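Branched-chain amino acid transport system substrate-binding protein from Rhodopseudomonas palustris probably captures lignin-derived aromatic acids such as ferulate in the periplasm and delivers them to an ABC transporter. Local coordinates of one contact, PDB 4JB0 (chain A, 1.91 Å), residues Ile5-Thr10 and Val69-Ser74, beside the matching contact of the related extracellular ligand-binding receptor from Rhodopseudomonas palustris, PDB 3SG0 (chain B, 1.20 Å), residues Ile28-Thr33 and Val92-Ser97. One frame, after least-squares fit of the local backbone (RMSD 0.32 Å); residues are numbered along the deposited sequences.

Structure 1 (4JB0); sequences ITIGIT and VIMGSS.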
loop_
_atom_site.group_PDB
_atom_site.type_symbol
_atom_site.label_atom_id
_atom_site.label_comp_id
_atom_site.label_asym_id
_atom_site.label_seq_id
_atom_site.Cartn_x
_atom_site.Cartn_y
_atom_site.Cartn_z
ATOM N N ILE A 5 -25.072 -6.518 -2.893
ATOM C CA ILE A 5 -24.050 -5.733 -3.536
ATOM C C ILE A 5 -22.865 -6.682 -3.708
ATOM O O ILE A 5 -22.461 -7.378 -2.749
ATOM C CB ILE A 5 -23.662 -4.506 -2.684
ATOM C CG1 ILE A 5 -24.884 -3.570 -2.584
ATOM C CG2 ILE A 5 -22.442 -3.822 -3.319
ATOM C CD1 ILE A 5 -24.943 -2.674 -1.414
ATOM N N THR A 6 -22.333 -6.732 -4.927
ATOM C CA THR A 6 -21.426 -7.795 -5.272
ATOM C C THR A 6 -20.011 -7.204 -5.393
ATOM O O THR A 6 -19.777 -6.285 -6.153
ATOM C CB THR A 6 -21.879 -8.528 -6.578
ATOM O OG1 THR A 6 -23.250 -8.949 -6.445
ATOM C CG2 THR A 6 -20.999 -9.734 -6.870
ATOM N N ILE A 7 -19.092 -7.749 -4.602
ATOM C CA ILE A 7 -17.736 -7.254 -4.529
ATOM C C ILE A 7 -16.780 -8.377 -4.895
ATOM O O ILE A 7 -16.675 -9.377 -4.183
ATOM C CB ILE A 7 -17.392 -6.662 -3.102
ATOM C CG1 ILE A 7 -18.363 -5.523 -2.705
ATOM C CG2 ILE A 7 -15.899 -6.214 -3.052
ATOM C CD1 ILE A 7 -18.490 -5.350 -1.204
ATOM N N GLY A 8 -16.037 -8.196 -5.982
ATOM C CA GLY A 8 -15.020 -9.190 -6.338
ATOM C C GLY A 8 -13.628 -8.705 -5.938
ATOM O O GLY A 8 -13.202 -7.612 -6.312
ATOM N N ILE A 9 -12.927 -9.538 -5.175
ATOM C CA ILE A 9 -11.598 -9.268 -4.695
ATOM C C ILE A 9 -10.580 -10.256 -5.258
ATOM O O ILE A 9 -10.712 -11.487 -5.065
ATOM C CB ILE A 9 -11.571 -9.311 -3.142
ATOM C CG1 ILE A 9 -12.620 -8.312 -2.619
ATOM C CG2 ILE A 9 -10.132 -9.088 -2.609
ATOM C CD1 ILE A 9 -12.638 -8.018 -1.072
ATOM N N THR A 10 -9.518 -9.728 -5.870
ATOM C CA THR A 10 -8.407 -10.605 -6.267
ATOM C C THR A 10 -7.195 -10.149 -5.507
ATOM O O THR A 10 -6.816 -8.982 -5.592
ATOM C CB THR A 10 -8.196 -10.731 -7.852
ATOM O OG1 THR A 10 -7.062 -11.553 -8.167
ATOM C CG2 THR A 10 -7.948 -9.393 -8.542
ATOM N N VAL A 69 -18.326 -3.615 -7.607
ATOM C CA VAL A 69 -16.992 -3.073 -7.234
ATOM C C VAL A 69 -16.025 -4.190 -7.348
ATOM O O VAL A 69 -16.388 -5.320 -6.991
ATOM C CB VAL A 69 -16.919 -2.563 -5.735
ATOM C CG1 VAL A 69 -15.568 -1.778 -5.458
ATOM C CG2 VAL A 69 -18.055 -1.629 -5.460
ATOM N N ILE A 70 -14.802 -3.910 -7.813
ATOM C CA ILE A 70 -13.734 -4.885 -7.646
ATOM C C ILE A 70 -12.550 -4.319 -6.889
ATOM O O ILE A 70 -12.342 -3.127 -6.890
ATOM C CB ILE A 70 -13.221 -5.535 -9.013
ATOM C CG1 ILE A 70 -12.650 -4.468 -9.982
ATOM C CG2 ILE A 70 -14.327 -6.365 -9.656
ATOM C CD1 ILE A 70 -12.163 -5.067 -11.402
ATOM N N MET A 71 -11.786 -5.203 -6.258
ATOM C CA MET A 71 -10.634 -4.809 -5.438
ATOM C C MET A 71 -9.450 -5.675 -5.724
ATOM O O MET A 71 -9.579 -6.874 -6.037
ATOM C CB MET A 71 -10.966 -4.923 -3.936
ATOM C CG MET A 71 -12.212 -4.228 -3.555
ATOM S SD MET A 71 -12.325 -4.159 -1.752
ATOM C CE MET A 71 -13.834 -3.265 -1.483
ATOM N N GLY A 72 -8.269 -5.074 -5.647
ATOM C CA GLY A 72 -7.048 -5.875 -5.750
ATOM C C GLY A 72 -5.997 -5.128 -6.551
ATOM O O GLY A 72 -6.228 -3.979 -6.963
ATOM N N SER A 73 -4.845 -5.727 -6.776
ATOM C CA SER A 73 -4.372 -6.939 -6.149
ATOM C C SER A 73 -3.455 -6.542 -4.983
ATOM O O SER A 73 -3.606 -5.468 -4.387
ATOM C CB SER A 73 -3.634 -7.800 -7.204
ATOM O OG SER A 73 -3.070 -8.974 -6.623
ATOM N N SER A 74 -2.534 -7.420 -4.641
ATOM C CA SER A 74 -1.687 -7.252 -3.453
ATOM C C SER A 74 -0.295 -6.624 -3.795
ATOM O O SER A 74 0.394 -6.043 -2.899
ATOM C CB SER A 74 -1.515 -8.654 -2.819
ATOM O OG SER A 74 -2.792 -9.125 -2.375
#
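Gly-8 O takes the amide of Met-71, whose N lies 2.8 Å away at an N-H...O angle of 152°, and a CA-H...O contact from Ile-70, CA to Gly-8 O 3.1 Å. Strand 5-10 runs parallel to its neighbour 69-72 in the first α/β lobe of a periplasmic binding protein; the second segment continues as a loop. Beside Gly-8, Ile-70 sets its CB 3.4 Å and, at chi1 61°, its CG2 3.7 Å from Gly-8 O. On the opposite face the extended Met-71 slants across Ile-7, CE to CG2 3.9 Å, and its CB meets Ile-9 CG1 at 4.0 Å. Met-71 and Ile-7 also touch Leu-291 of helix 279-299. Ile-7 also meets Val-69, CG1 to CB 4.5 Å. Thr-10 OG1 and Ser-73 OG both bond Asp-47, and beyond the Gly-72–Ser-73 cis peptide Ser-74 touches the bound ferulate.

Comparison
Thr-6(A) is exchanged for Lys-29(B). At Ile-70(A) against Leu-93(B) the CB atoms stand 0.8 Å apart after superposition. CG1 and CG2 of Ile-70(A) have no counterpart in Leu-93(B), nor do CG and CD1 of Leu-93(B) in Ile-70(A), so the buried hydrocarbon is redistributed from a branch at CB to one a bond further out. CD1 of Ile-70(A) and CD2 of Leu-93(B) end 1.3 Å apart, and both side chains still touch the glycine carbonyl of the neighbouring strand, Gly-8(A) or Gly-31(B). Met-71(A) and Ile-94(B) run together at first, with CG of Met-71(A) and CG1 of Ile-94(B) 0.2 Å apart. CD1 of Ile-94(B) then takes the place of the sulfur; CE of Met-71(A) has no counterpart in Ile-94(B), and CG2 of Ile-94(B) none in Met-71(A). Contact with Ile-7(A) or Ile-30(B) persists. That isoleucine is modelled differently, chi2 155° in Ile-7(A) against -67° in Ile-30(B), which puts the CD1 atoms 2.1 Å apart. Thr-10(A), Val-69(A) and Ser-73(A) keep their places with their counterparts, and so does the hydrogen bond from Met-71(A) N to Gly-8(A) O, matched by Ile-94(B) N to Gly-31(B) O.

Structure 2 (3SG0); sequences IKIGIT and VLIGSS.
Two donors converge on Gly-31 O: the amide of Ile-94, with N 2.7 Å away and an N-H...O angle of 144°, and a CA-H...O contact from Leu-93, CA to Gly-31 O 3.4 Å. Beside Gly-31, Leu-93 brings its CD1 to 3.6 Å from Gly-31 O; a chi1 of -177° swings CG away from the backbone N and alongside the carbonyl carbon. On the opposite face Ile-94 slants across Ile-30, CD1 to CG2 3.7 Å, and its CB meets Ile-32 CG1 at 4.2 Å. Ile-94 and Ile-30 also touch Met-315 of helix 306-328. Ile-30 also meets Val-92, lying alongside it, CD1 to CB 3.8 Å, with chi2 -67°. Thr-33 OG1 and Ser-96 OG both bond Asp-70, and beyond the Gly-95–Ser-96 cis peptide Ser-97 touches the bound benzoyl-formic acid.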
loop_
_atom_site.group_PDB
_atom_site.type_symbol
_atom_site.label_atom_id
_atom_site.label_comp_id
_atom_site.label_asym_id
_atom_site.label_seq_id
_atom_site.Cartn_x
_atom_site.Cartn_y
_atom_site.Cartn_z
ATOM N N ILE B 28 -25.600 -6.413 -3.440
ATOM C CA ILE B 28 -24.321 -5.781 -3.746
ATOM C C ILE B 28 -23.255 -6.868 -3.836
ATOM O O ILE B 28 -23.202 -7.766 -2.993
ATOM C CB ILE B 28 -23.952 -4.744 -2.682
ATOM C CG1 ILE B 28 -24.983 -3.612 -2.683
ATOM C CG2 ILE B 28 -22.560 -4.201 -2.938
ATOM C CD1 ILE B 28 -24.843 -2.642 -1.528
ATOM N N LYS B 29 -22.413 -6.795 -4.861
ATOM C CA LYS B 29 -21.384 -7.813 -5.077
ATOM C C LYS B 29 -20.021 -7.171 -5.183
ATOM O O LYS B 29 -19.838 -6.200 -5.921
ATOM C CB LYS B 29 -21.680 -8.606 -6.343
ATOM C CG LYS B 29 -22.969 -9.399 -6.293
ATOM C CD LYS B 29 -23.173 -10.146 -7.594
ATOM C CE LYS B 29 -24.370 -11.072 -7.524
ATOM N NZ LYS B 29 -24.425 -11.963 -8.717
ATOM N N ILE B 30 -19.069 -7.696 -4.422
ATOM C CA ILE B 30 -17.721 -7.150 -4.373
ATOM C C ILE B 30 -16.766 -8.258 -4.792
ATOM O O ILE B 30 -16.776 -9.344 -4.193
ATOM C CB ILE B 30 -17.354 -6.712 -2.943
ATOM C CG1 ILE B 30 -18.385 -5.734 -2.367
ATOM C CG2 ILE B 30 -15.944 -6.147 -2.899
ATOM C CD1 ILE B 30 -18.429 -4.396 -3.035
ATOM N N GLY B 31 -15.963 -8.016 -5.821
ATOM C CA GLY B 31 -14.971 -8.984 -6.258
ATOM C C GLY B 31 -13.604 -8.618 -5.734
ATOM O O GLY B 31 -13.249 -7.439 -5.721
ATOM N N ILE B 32 -12.827 -9.611 -5.316
ATOM C CA ILE B 32 -11.497 -9.371 -4.777
ATOM C C ILE B 32 -10.516 -10.356 -5.400
ATOM O O ILE B 32 -10.789 -11.557 -5.447
ATOM C CB ILE B 32 -11.469 -9.553 -3.241
ATOM C CG1 ILE B 32 -12.629 -8.811 -2.570
ATOM C CG2 ILE B 32 -10.140 -9.081 -2.678
ATOM C CD1 ILE B 32 -12.816 -9.176 -1.097
ATOM N N THR B 33 -9.396 -9.852 -5.900
ATOM C CA THR B 33 -8.281 -10.701 -6.298
ATOM C C THR B 33 -7.083 -10.300 -5.461
ATOM O O THR B 33 -6.779 -9.111 -5.311
ATOM C CB THR B 33 -8.011 -10.631 -7.823
ATOM O OG1 THR B 33 -6.991 -11.578 -8.183
ATOM C CG2 THR B 33 -7.621 -9.234 -8.289
ATOM N N VAL B 92 -17.998 -3.550 -7.442
ATOM C CA VAL B 92 -16.677 -3.017 -7.148
ATOM C C VAL B 92 -15.676 -4.157 -7.253
ATOM O O VAL B 92 -15.977 -5.280 -6.835
ATOM C CB VAL B 92 -16.604 -2.440 -5.715
ATOM C CG1 VAL B 92 -15.211 -1.908 -5.409
ATOM C CG2 VAL B 92 -17.651 -1.349 -5.515
ATOM N N LEU B 93 -14.497 -3.873 -7.799
ATOM C CA LEU B 93 -13.387 -4.822 -7.827
ATOM C C LEU B 93 -12.325 -4.318 -6.878
ATOM O O LEU B 93 -12.083 -3.118 -6.812
ATOM C CB LEU B 93 -12.810 -4.896 -9.234
ATOM C CG LEU B 93 -11.682 -5.888 -9.502
ATOM C CD1 LEU B 93 -12.056 -7.322 -9.105
ATOM C CD2 LEU B 93 -11.266 -5.829 -10.966
ATOM N N ILE B 94 -11.700 -5.229 -6.143
ATOM C CA ILE B 94 -10.629 -4.892 -5.219
ATOM C C ILE B 94 -9.423 -5.769 -5.532
ATOM O O ILE B 94 -9.565 -6.986 -5.696
ATOM C CB ILE B 94 -11.079 -5.092 -3.757
ATOM C CG1 ILE B 94 -12.341 -4.255 -3.473
ATOM C CG2 ILE B 94 -9.941 -4.776 -2.805
ATOM C CD1 ILE B 94 -12.834 -4.332 -2.037
ATOM N N GLY B 95 -8.248 -5.162 -5.646
ATOM C CA GLY B 95 -7.014 -5.910 -5.837
ATOM C C GLY B 95 -6.050 -5.228 -6.790
ATOM O O GLY B 95 -6.294 -4.106 -7.251
ATOM N N SER B 96 -4.909 -5.856 -7.063
ATOM C CA SER B 96 -4.416 -7.003 -6.326
ATOM C C SER B 96 -3.573 -6.497 -5.149
ATOM O O SER B 96 -3.720 -5.352 -4.703
ATOM C CB SER B 96 -3.609 -7.890 -7.278
ATOM O OG SER B 96 -3.081 -9.038 -6.628
ATOM N N SER B 97 -2.695 -7.365 -4.653
ATOM C CA SER B 97 -1.843 -7.074 -3.507
ATOM C C SER B 97 -0.539 -6.394 -3.883
ATOM O O SER B 97 0.082 -5.742 -3.041
ATOM C CB SER B 97 -1.473 -8.378 -2.807
ATOM O OG SER B 97 -2.603 -9.182 -2.517
#